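Local structure of carbon monoxide dehydrogenase (Thermococcus sp. AM4, 6T7J) at residues V446-C451 / V463-E468; I470-L475 / K612-I617; E375-A378 / E383-K386. The protein catalyses the oxidation of carbon monoxide to carbon dioxide, probably passing the electrons through its iron-sulfur clusters to a ferredoxin. All coordinates share one frame; numbering follows the deposited sequence.

Interaction 1. Residues V446-C451 / V463-E468. With MSK (Broken Fe4S4 cluster), chain F.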
ATOM      1  N   VAL A 446     -22.984  18.073  13.492  1.00 55.90           N
ATOM      2  CA  VAL A 446     -21.875  18.065  12.547  1.00 49.97           C
ATOM      3  C   VAL A 446     -20.620  17.585  13.258  1.00 53.87           C
ATOM      4  O   VAL A 446     -20.258  18.110  14.318  1.00 56.66           O
ATOM      5  CB  VAL A 446     -21.644  19.446  11.907  1.00 51.88           C
ATOM      6  CG1 VAL A 446     -20.358  19.438  11.091  1.00 49.75           C
ATOM      7  CG2 VAL A 446     -22.823  19.817  11.026  1.00 53.94           C
ATOM      8  N   GLY A 447     -19.962  16.585  12.677  1.00 45.94           N
ATOM      9  CA  GLY A 447     -18.678  16.128  13.163  1.00 52.75           C
ATOM     10  C   GLY A 447     -17.525  16.797  12.443  1.00 46.44           C
ATOM     11  O   GLY A 447     -17.412  16.714  11.217  1.00 43.31           O
ATOM     12  N   ILE A 448     -16.668  17.474  13.198  1.00 45.44           N
ATOM     13  CA  ILE A 448     -15.490  18.139  12.661  1.00 47.22           C
ATOM     14  C   ILE A 448     -14.252  17.385  13.131  1.00 50.84           C
ATOM     15  O   ILE A 448     -14.087  17.109  14.329  1.00 52.20           O
ATOM     16  CB  ILE A 448     -15.441  19.622  13.063  1.00 50.67           C
ATOM     17  CG1 ILE A 448     -16.848  20.226  13.022  1.00 50.18           C
ATOM     18  CG2 ILE A 448     -14.542  20.382  12.113  1.00 44.75           C
ATOM     19  CD1 ILE A 448     -16.895  21.698  13.377  1.00 51.54           C
ATOM     20  N   VAL A 449     -13.400  17.025  12.178  1.00 49.97           N
ATOM     21  CA  VAL A 449     -12.235  16.185  12.399  1.00 45.71           C
ATOM     22  C   VAL A 449     -11.096  16.730  11.547  1.00 47.12           C
ATOM     23  O   VAL A 449     -11.266  17.685  10.785  1.00 53.53           O
ATOM     24  CB  VAL A 449     -12.510  14.707  12.047  1.00 47.18           C
ATOM     25  CG1 VAL A 449     -13.739  14.187  12.787  1.00 51.18           C
ATOM     26  CG2 VAL A 449     -12.690  14.550  10.543  1.00 41.76           C
ATOM     27  N   GLY A 450      -9.930  16.118  11.672  1.00 47.05           N
ATOM     28  CA  GLY A 450      -8.867  16.329  10.713  1.00 49.44           C
ATOM     29  C   GLY A 450      -7.624  16.931  11.333  1.00 50.79           C
ATOM     30  O   GLY A 450      -7.525  17.138  12.546  1.00 53.02           O
ATOM     31  N   CYS A 451      -6.675  17.245  10.459  1.00 51.15           N
ATOM     32  CA  CYS A 451      -5.307  17.602  10.778  1.00 48.42           C
ATOM     33  C   CYS A 451      -5.136  19.121  10.840  1.00 50.94           C
ATOM     34  O   CYS A 451      -6.114  19.871  10.945  1.00 51.07           O
ATOM     35  CB  CYS A 451      -4.390  16.972   9.726  1.00 52.41           C
ATOM     36  SG  CYS A 451      -4.919  15.334   9.193  1.00 54.50           S
ATOM     37  N   VAL A 463     -12.083  26.553  14.189  1.00 54.29           N
ATOM     38  CA  VAL A 463     -12.847  27.340  15.150  1.00 55.95           C
ATOM     39  C   VAL A 463     -13.932  28.150  14.452  1.00 51.01           C
ATOM     40  O   VAL A 463     -15.046  28.282  14.968  1.00 52.01           O
ATOM     41  CB  VAL A 463     -11.910  28.236  15.979  1.00 57.12           C
ATOM     42  CG1 VAL A 463     -11.079  29.137  15.084  1.00 59.25           C
ATOM     43  CG2 VAL A 463     -12.717  29.069  16.936  1.00 59.05           C
ATOM     44  N   THR A 464     -13.635  28.705  13.272  1.00 56.38           N
ATOM     45  CA  THR A 464     -14.631  29.525  12.589  1.00 54.55           C
ATOM     46  C   THR A 464     -15.827  28.687  12.152  1.00 56.42           C
ATOM     47  O   THR A 464     -16.979  29.108  12.315  1.00 59.50           O
ATOM     48  CB  THR A 464     -14.001  30.246  11.396  1.00 55.03           C
ATOM     49  OG1 THR A 464     -13.087  31.244  11.869  1.00 53.78           O
ATOM     50  CG2 THR A 464     -15.068  30.926  10.554  1.00 53.75           C
ATOM     51  N   LEU A 465     -15.580  27.489  11.611  1.00 53.21           N
ATOM     52  CA  LEU A 465     -16.679  26.606  11.245  1.00 57.31           C
ATOM     53  C   LEU A 465     -17.482  26.192  12.471  1.00 55.22           C
ATOM     54  O   LEU A 465     -18.720  26.209  12.443  1.00 55.34           O
ATOM     55  CB  LEU A 465     -16.141  25.376  10.515  1.00 57.35           C
ATOM     56  CG  LEU A 465     -17.206  24.406  10.003  1.00 57.93           C
ATOM     57  CD1 LEU A 465     -18.038  25.066   8.926  1.00 52.25           C
ATOM     58  CD2 LEU A 465     -16.569  23.138   9.478  1.00 57.51           C
ATOM     59  N   ALA A 466     -16.797  25.821  13.560  1.00 51.72           N
ATOM     60  CA  ALA A 466     -17.512  25.441  14.774  1.00 50.92           C
ATOM     61  C   ALA A 466     -18.393  26.582  15.279  1.00 56.86           C
ATOM     62  O   ALA A 466     -19.555  26.363  15.648  1.00 50.49           O
ATOM     63  CB  ALA A 466     -16.517  25.008  15.850  1.00 45.17           C
ATOM     64  N   LYS A 467     -17.854  27.805  15.291  1.00 56.66           N
ATOM     65  CA  LYS A 467     -18.607  28.969  15.747  1.00 55.41           C
ATOM     66  C   LYS A 467     -19.826  29.214  14.868  1.00 56.84           C
ATOM     67  O   LYS A 467     -20.944  29.398  15.368  1.00 54.67           O
ATOM     68  CB  LYS A 467     -17.708  30.206  15.739  1.00 54.05           C
ATOM     69  CG  LYS A 467     -16.787  30.371  16.932  1.00 53.42           C
ATOM     70  CD  LYS A 467     -16.171  31.764  16.902  1.00 53.30           C
ATOM     71  CE  LYS A 467     -14.810  31.807  17.570  1.00 59.98           C
ATOM     72  NZ  LYS A 467     -14.919  31.879  19.052  1.00 71.63           N
ATOM     73  N   GLU A 468     -19.616  29.259  13.549  1.00 52.83           N
ATOM     74  CA  GLU A 468     -20.712  29.543  12.634  1.00 55.51           C
ATOM     75  C   GLU A 468     -21.789  28.474  12.710  1.00 56.79           C
ATOM     76  O   GLU A 468     -22.967  28.767  12.481  1.00 58.87           O
ATOM     77  CB  GLU A 468     -20.188  29.667  11.203  1.00 59.53           C
ATOM     78  CG  GLU A 468     -19.343  30.904  10.947  1.00 56.37           C
ATOM     79  CD  GLU A 468     -20.142  32.189  11.063  1.00 63.20           C
ATOM     80  OE1 GLU A 468     -19.748  33.063  11.865  1.00 61.47           O
ATOM     81  OE2 GLU A 468     -21.163  32.325  10.355  1.00 66.48           O
TER
HETATM   82  S1  MSK F 703      -2.895  13.593  14.840  0.82 53.76           S
HETATM   83  S3  MSK F 703      -4.037  12.736  11.673  1.00 60.52           S
HETATM   84  S4  MSK F 703      -2.528  15.783  12.145  0.64 51.58           S
HETATM   85  S5  MSK F 703      -5.529  14.870  13.586  1.00 55.01           S
HETATM   86 FE1  MSK F 703      -4.233  11.771  14.878  0.87 63.68          FE
HETATM   87 FE2  MSK F 703      -3.624  15.649  14.030  0.62 47.25          FE
HETATM   88 FE3  MSK F 703      -4.425  14.922  11.512  0.55 48.47          FE
HETATM   89 FE4  MSK F 703      -2.291  13.707  12.654  0.75 48.49          FE
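Ile448, at the end of strand 444-448, meets helix 460-471 through a single methyl, and the contact between the two segments is entirely apolar. CD1 lies 4.0 Å from CA of Ala466, with the CB methyl of Ala466 at 4.1 Å from the same CD1. On the neighbouring residue, CD2 of Leu465 approaches Ile448 CD1 to 4.2 Å. The Ile448 side chain is stretched out, with CD1 anti to CA across the CB-CG1 bond (chi2 -179°), and this carries the methyl far enough from the strand to reach the helix backbone. These are loose van der Waals distances, and all three residues are buried. Trp482 of helix 480-489 touches both Ile448 and Ala466, while Ser551 of strand 548-552 touches Ile448 and Leu465.

Hydrogen bonds hold each partner in place separately. In the helix, Lys467 N donates to Val463 O at 2.9 Å. The strand is bonded on both of its flanks, to Leu475 and Val477 in one neighbour and to Ala549 and Ser551 in the other.

Past the strand the chain runs to metal. Gly450 has backbone angles (phi 119°) at which a CB would press into the carbonyl O of Val449, a clash that glycine avoids. Cys451 follows with its sulfur bound to iron: SG is 2.4 Å from FE3 of the broken Fe4S4 cluster. The carbonyl of Cys451 also accepts a hydrogen bond from NE2 of His462, which lies on the same helix just before Val463, so helix and cluster loop are tied by a polar link as well.

Strand, loop and helix are the first parts of a beta-alpha-beta unit in a Rossmann-like parallel sheet, with a ligand of the nickel-free cluster C carried on the loop that leaves the C-terminal end of the strand.

Interaction 2. Residues I470-L475 / K612-I617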
ATOM      1  N   ILE A 470     -22.487  26.493  15.589  1.00 58.10           N
ATOM      2  CA  ILE A 470     -23.189  26.530  16.871  1.00 56.58           C
ATOM      3  C   ILE A 470     -24.038  27.788  17.000  1.00 61.84           C
ATOM      4  O   ILE A 470     -25.030  27.796  17.740  1.00 59.11           O
ATOM      5  CB  ILE A 470     -22.215  26.406  18.059  1.00 59.39           C
ATOM      6  CG1 ILE A 470     -21.232  27.575  18.093  1.00 55.54           C
ATOM      7  CG2 ILE A 470     -21.482  25.104  18.022  1.00 58.18           C
ATOM      8  CD1 ILE A 470     -20.369  27.593  19.331  1.00 55.98           C
ATOM      9  N   LYS A 471     -23.679  28.870  16.303  1.00 60.19           N
ATOM     10  CA  LYS A 471     -24.519  30.061  16.347  1.00 57.31           C
ATOM     11  C   LYS A 471     -25.819  29.876  15.572  1.00 59.00           C
ATOM     12  O   LYS A 471     -26.786  30.603  15.823  1.00 56.60           O
ATOM     13  CB  LYS A 471     -23.750  31.278  15.821  1.00 55.27           C
ATOM     14  CG  LYS A 471     -23.958  31.572  14.343  1.00 56.79           C
ATOM     15  CD  LYS A 471     -23.586  33.008  14.002  1.00 57.26           C
ATOM     16  CE  LYS A 471     -22.089  33.239  14.112  1.00 65.98           C
ATOM     17  NZ  LYS A 471     -21.640  34.393  13.278  1.00 63.71           N
ATOM     18  N   ARG A 472     -25.868  28.919  14.644  1.00 59.14           N
ATOM     19  CA  ARG A 472     -27.087  28.578  13.924  1.00 58.55           C
ATOM     20  C   ARG A 472     -27.807  27.383  14.539  1.00 56.98           C
ATOM     21  O   ARG A 472     -28.591  26.719  13.852  1.00 61.15           O
ATOM     22  CB  ARG A 472     -26.780  28.310  12.448  1.00 56.18           C
ATOM     23  CG  ARG A 472     -25.964  29.399  11.778  1.00 60.41           C
ATOM     24  CD  ARG A 472     -26.476  29.707  10.376  1.00 67.08           C
ATOM     25  NE  ARG A 472     -25.393  29.823   9.399  1.00 68.84           N
ATOM     26  CZ  ARG A 472     -24.555  30.852   9.319  1.00 69.25           C
ATOM     27  NH1 ARG A 472     -23.603  30.863   8.395  1.00 72.32           N
ATOM     28  NH2 ARG A 472     -24.662  31.872  10.161  1.00 76.79           N
ATOM     29  N   ASP A 473     -27.541  27.092  15.815  1.00 57.82           N
ATOM     30  CA  ASP A 473     -28.187  25.998  16.545  1.00 62.86           C
ATOM     31  C   ASP A 473     -27.886  24.641  15.906  1.00 58.83           C
ATOM     32  O   ASP A 473     -28.786  23.847  15.621  1.00 57.36           O
ATOM     33  CB  ASP A 473     -29.697  26.229  16.660  1.00 62.53           C
ATOM     34  CG  ASP A 473     -30.074  27.005  17.905  1.00 70.13           C
ATOM     35  OD1 ASP A 473     -29.283  27.002  18.871  1.00 64.62           O
ATOM     36  OD2 ASP A 473     -31.163  27.618  17.918  1.00 77.68           O
ATOM     37  N   VAL A 474     -26.601  24.374  15.686  1.00 61.39           N
ATOM     38  CA  VAL A 474     -26.134  23.093  15.166  1.00 58.01           C
ATOM     39  C   VAL A 474     -25.151  22.511  16.173  1.00 59.07           C
ATOM     40  O   VAL A 474     -24.096  23.105  16.432  1.00 55.25           O
ATOM     41  CB  VAL A 474     -25.481  23.232  13.783  1.00 55.33           C
ATOM     42  CG1 VAL A 474     -25.099  21.865  13.238  1.00 54.51           C
ATOM     43  CG2 VAL A 474     -26.414  23.953  12.822  1.00 54.22           C
ATOM     44  N   LEU A 475     -25.497  21.355  16.739  1.00 58.45           N
ATOM     45  CA  LEU A 475     -24.625  20.687  17.695  1.00 53.21           C
ATOM     46  C   LEU A 475     -23.355  20.213  17.000  1.00 59.74           C
ATOM     47  O   LEU A 475     -23.410  19.429  16.039  1.00 55.25           O
ATOM     48  CB  LEU A 475     -25.356  19.517  18.350  1.00 49.03           C
ATOM     49  CG  LEU A 475     -24.551  18.634  19.306  1.00 49.32           C
ATOM     50  CD1 LEU A 475     -23.967  19.452  20.452  1.00 47.61           C
ATOM     51  CD2 LEU A 475     -25.420  17.505  19.837  1.00 46.04           C
ATOM     52  N   LYS A 612     -18.241  30.077   4.085  1.00 56.07           N
ATOM     53  CA  LYS A 612     -18.936  29.467   2.956  1.00 53.19           C
ATOM     54  C   LYS A 612     -19.305  28.020   3.262  1.00 53.89           C
ATOM     55  O   LYS A 612     -20.437  27.583   3.007  1.00 56.48           O
ATOM     56  CB  LYS A 612     -18.058  29.536   1.706  1.00 59.83           C
ATOM     57  CG  LYS A 612     -18.216  30.793   0.871  1.00 65.79           C
ATOM     58  CD  LYS A 612     -17.980  30.485  -0.603  1.00 69.12           C
ATOM     59  CE  LYS A 612     -17.481  31.705  -1.360  1.00 75.83           C
ATOM     60  NZ  LYS A 612     -16.224  31.419  -2.109  1.00 78.55           N
ATOM     61  N   ALA A 613     -18.347  27.258   3.798  1.00 53.83           N
ATOM     62  CA  ALA A 613     -18.601  25.861   4.128  1.00 52.29           C
ATOM     63  C   ALA A 613     -19.671  25.735   5.202  1.00 49.81           C
ATOM     64  O   ALA A 613     -20.490  24.810   5.166  1.00 52.96           O
ATOM     65  CB  ALA A 613     -17.306  25.186   4.578  1.00 51.57           C
ATOM     66  N   ALA A 614     -19.680  26.656   6.168  1.00 51.33           N
ATOM     67  CA  ALA A 614     -20.724  26.650   7.186  1.00 52.35           C
ATOM     68  C   ALA A 614     -22.094  26.865   6.565  1.00 51.31           C
ATOM     69  O   ALA A 614     -23.058  26.175   6.915  1.00 55.74           O
ATOM     70  CB  ALA A 614     -20.439  27.721   8.236  1.00 54.32           C
ATOM     71  N   GLU A 615     -22.196  27.816   5.635  1.00 51.41           N
ATOM     72  CA  GLU A 615     -23.479  28.069   4.985  1.00 49.24           C
ATOM     73  C   GLU A 615     -23.932  26.864   4.169  1.00 56.22           C
ATOM     74  O   GLU A 615     -25.116  26.498   4.193  1.00 49.49           O
ATOM     75  CB  GLU A 615     -23.386  29.317   4.109  1.00 49.93           C
ATOM     76  CG  GLU A 615     -23.505  30.614   4.890  1.00 55.91           C
ATOM     77  CD  GLU A 615     -22.688  31.737   4.287  1.00 59.30           C
ATOM     78  OE1 GLU A 615     -22.711  31.891   3.047  1.00 56.34           O
ATOM     79  OE2 GLU A 615     -22.024  32.465   5.054  1.00 65.74           O
ATOM     80  N   THR A 616     -23.004  26.221   3.455  1.00 55.30           N
ATOM     81  CA  THR A 616     -23.372  25.048   2.662  1.00 55.19           C
ATOM     82  C   THR A 616     -23.802  23.888   3.553  1.00 52.41           C
ATOM     83  O   THR A 616     -24.795  23.208   3.263  1.00 51.57           O
ATOM     84  CB  THR A 616     -22.213  24.619   1.765  1.00 55.01           C
ATOM     85  OG1 THR A 616     -21.752  25.738   0.999  1.00 58.59           O
ATOM     86  CG2 THR A 616     -22.661  23.514   0.816  1.00 52.90           C
ATOM     87  N   ILE A 617     -23.061  23.640   4.637  1.00 51.51           N
ATOM     88  CA  ILE A 617     -23.409  22.560   5.556  1.00 52.49           C
ATOM     89  C   ILE A 617     -24.770  22.821   6.186  1.00 52.96           C
ATOM     90  O   ILE A 617     -25.605  21.914   6.302  1.00 52.34           O
ATOM     91  CB  ILE A 617     -22.304  22.399   6.618  1.00 50.60           C
ATOM     92  CG1 ILE A 617     -21.097  21.663   6.028  1.00 45.94           C
ATOM     93  CG2 ILE A 617     -22.835  21.686   7.855  1.00 44.59           C
ATOM     94  CD1 ILE A 617     -19.785  21.990   6.709  1.00 42.01           C
TER
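Arg472 sits in the Schellman motif that ends helix 460-471, inside a beta-alpha-beta unit of a Rossmann-like sheet, and from there it reaches across to Ala614 and Glu615 of helix 610-627. In the motif, Asp473 takes a positive phi (62°) as the C-prime residue. Its N bonds to Ile470 O at 3.2 Å, and Val474 N goes back to Leu469 O before the chain enters strand 474-478. The carboxylate of Asp473 turns to other work, accepting hydrogen bonds from the backbone N of Gly503 and of Leu504 in helix 502-511.

Next to this turn, the arginine chain bends at chi2 and again at chi3, bringing the guanidinium against the neighbouring helix. Ala614 offers only its methyl, with CB 4.5 Å from Arg472 NH1. The carboxylate of Glu615 is attractive to the guanidinium but stays short of a salt bridge, and the two planes are turned 45° apart. A second acid, Glu468, makes a long and weak ion pair with the same NH1, so the positive charge probably feels both without being fixed by either. Tyr618, further along helix 610-627, also packs on the arginine. The nearest approach to Glu615 is through carbon: Arg472 NH1 lies 3.5 Å from its CG, and 4.0 Å from its OE2.

Interaction 3. Residues E375-A378 / E383-K386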
ATOM      1  N   GLU A 375      12.773   1.213  23.142  1.00 54.83           N
ATOM      2  CA  GLU A 375      11.653   0.470  22.579  1.00 54.40           C
ATOM      3  C   GLU A 375      10.696   0.015  23.672  1.00 54.31           C
ATOM      4  O   GLU A 375      11.110  -0.570  24.678  1.00 52.78           O
ATOM      5  CB  GLU A 375      12.161  -0.734  21.785  1.00 51.38           C
ATOM      6  CG  GLU A 375      11.136  -1.319  20.830  1.00 49.36           C
ATOM      7  CD  GLU A 375      11.754  -1.795  19.528  1.00 61.59           C
ATOM      8  OE1 GLU A 375      12.446  -0.996  18.863  1.00 59.75           O
ATOM      9  OE2 GLU A 375      11.545  -2.972  19.167  1.00 69.34           O
ATOM     10  N   PHE A 376       9.410   0.280  23.461  1.00 52.31           N
ATOM     11  CA  PHE A 376       8.372  -0.063  24.418  1.00 61.09           C
ATOM     12  C   PHE A 376       7.779  -1.425  24.086  1.00 55.74           C
ATOM     13  O   PHE A 376       7.568  -1.758  22.916  1.00 57.65           O
ATOM     14  CB  PHE A 376       7.275   1.004  24.411  1.00 57.24           C
ATOM     15  CG  PHE A 376       6.301   0.890  25.550  1.00 57.35           C
ATOM     16  CD1 PHE A 376       6.603   1.419  26.794  1.00 61.37           C
ATOM     17  CD2 PHE A 376       5.078   0.264  25.370  1.00 61.21           C
ATOM     18  CE1 PHE A 376       5.704   1.324  27.840  1.00 55.26           C
ATOM     19  CE2 PHE A 376       4.175   0.164  26.413  1.00 61.20           C
ATOM     20  CZ  PHE A 376       4.489   0.698  27.648  1.00 62.27           C
ATOM     21  N   ASN A 377       7.522  -2.215  25.126  1.00 58.28           N
ATOM     22  CA  ASN A 377       6.841  -3.493  24.990  1.00 60.48           C
ATOM     23  C   ASN A 377       5.905  -3.672  26.175  1.00 60.60           C
ATOM     24  O   ASN A 377       6.147  -3.138  27.261  1.00 63.19           O
ATOM     25  CB  ASN A 377       7.829  -4.663  24.894  1.00 61.16           C
ATOM     26  CG  ASN A 377       8.532  -4.943  26.204  1.00 62.09           C
ATOM     27  OD1 ASN A 377       8.875  -4.025  26.946  1.00 68.03           O
ATOM     28  ND2 ASN A 377       8.753  -6.221  26.496  1.00 70.67           N
ATOM     29  N   ALA A 378       4.830  -4.431  25.956  1.00 52.07           N
ATOM     30  CA  ALA A 378       3.760  -4.499  26.947  1.00 57.33           C
ATOM     31  C   ALA A 378       4.210  -5.196  28.226  1.00 59.93           C
ATOM     32  O   ALA A 378       3.827  -4.783  29.327  1.00 56.68           O
ATOM     33  CB  ALA A 378       2.541  -5.204  26.350  1.00 54.62           C
ATOM     34  N   GLU A 383       8.403  -0.760  33.734  1.00 58.95           N
ATOM     35  CA  GLU A 383       9.841  -0.531  33.850  1.00 57.31           C
ATOM     36  C   GLU A 383      10.340   0.430  32.776  1.00 55.22           C
ATOM     37  O   GLU A 383      11.123   1.346  33.067  1.00 57.16           O
ATOM     38  CB  GLU A 383      10.588  -1.863  33.775  1.00 58.44           C
ATOM     39  CG  GLU A 383      10.489  -2.703  35.040  1.00 64.86           C
ATOM     40  CD  GLU A 383       9.387  -3.747  34.972  1.00 70.19           C
ATOM     41  OE1 GLU A 383       9.590  -4.864  35.493  1.00 73.76           O
ATOM     42  OE2 GLU A 383       8.317  -3.452  34.396  1.00 67.63           O
ATOM     43  N   ILE A 384       9.893   0.243  31.532  1.00 58.00           N
ATOM     44  CA  ILE A 384      10.289   1.143  30.452  1.00 59.58           C
ATOM     45  C   ILE A 384       9.763   2.550  30.709  1.00 55.34           C
ATOM     46  O   ILE A 384      10.464   3.545  30.477  1.00 59.36           O
ATOM     47  CB  ILE A 384       9.806   0.597  29.094  1.00 56.29           C
ATOM     48  CG1 ILE A 384      10.178  -0.879  28.940  1.00 48.69           C
ATOM     49  CG2 ILE A 384      10.389   1.414  27.951  1.00 60.00           C
ATOM     50  CD1 ILE A 384      11.624  -1.117  28.590  1.00 58.35           C
ATOM     51  N   ALA A 385       8.523   2.659  31.192  1.00 51.74           N
ATOM     52  CA  ALA A 385       7.962   3.974  31.487  1.00 50.62           C
ATOM     53  C   ALA A 385       8.743   4.674  32.595  1.00 53.33           C
ATOM     54  O   ALA A 385       9.017   5.880  32.507  1.00 50.56           O
ATOM     55  CB  ALA A 385       6.488   3.841  31.863  1.00 50.40           C
ATOM     56  N   LYS A 386       9.103   3.933  33.648  1.00 56.70           N
ATOM     57  CA  LYS A 386       9.933   4.490  34.713  1.00 58.57           C
ATOM     58  C   LYS A 386      11.259   4.991  34.162  1.00 54.17           C
ATOM     59  O   LYS A 386      11.696   6.103  34.479  1.00 49.87           O
ATOM     60  CB  LYS A 386      10.174   3.437  35.794  1.00 55.27           C
ATOM     61  CG  LYS A 386       9.070   3.300  36.824  1.00 61.58           C
ATOM     62  CD  LYS A 386       9.538   2.421  37.975  1.00 66.53           C
ATOM     63  CE  LYS A 386       8.449   2.209  39.012  1.00 64.63           C
ATOM     64  NZ  LYS A 386       9.015   1.659  40.275  1.00 65.58           N
TER
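Ile384, on the first turns of helix 381-395, fits against the extended chain of Glu375, Phe376 and Asn377, and its branches divide the three residues between them: CG2 meets Phe376 and Glu375, CG1 meets Asn377, and CD1 meets Glu375 again. The CG2 methyl lies 4.0 Å from CD1 of Phe376, and the same methyl is 3.9 Å from the carbonyl O of Glu375. Ile384 CD1, at the end of the other branch, also comes to 4.0 Å from Glu375 O, so that the two methyls converge on one carbonyl oxygen. The bend that does this is at chi2 (-78°), which turns CD1 away from a straight chain.

Phe376 and Asn377 leave the backbone in nearly opposite directions, as neighbours do in an extended chain, yet both side chains curl back to the isoleucine. For the phenylalanine, CG stands anti to the backbone N (chi1 -168°), and the ring crosses Ile384 obliquely. For the asparagine, CG is wedged between the backbone N and the carbonyl carbon (chi1 71°). That turn brings the amide across the isoleucine at about a right angle, with OD1 3.9 Å from Ile384 CG1. This is contact of an oxygen with a hydrocarbon, and no hydrogen bond joins the two segments.

Phe376 also packs on Tyr122 and on Leu273 of helix 271-281, and its backbone bonds to Thr362. Glu375 points its CB away from the helix, and its OE1 is hydrogen-bonded to His373 NE2.

What results is a short strand-to-helix connection packed back on its own helix, at the protein surface, beside a Rossmann-like parallel sheet: the loop leaves strand 372-373, the outermost on that side within this chain, and folds against helix 381-395.

Followed from the N terminus, the three contacts come in series, with none nested in or crossing another. Interaction 3 is first and closes a loop of four residues beside the last strand of one six-stranded parallel sheet. Interaction 1 then closes eleven residues between a strand of the second such sheet and its helix. Interaction 2 opens just afterwards, where that helix ends, and spans 136 residues to bring in the C-terminal helix 610-627. Interactions 1 and 2 adjoin: Val446 N probably bonds to Leu475 O, and Leu465 packs on Ala614. Interaction 3 stands apart across the chain's centre, about 36 Å from interaction 1 between centres.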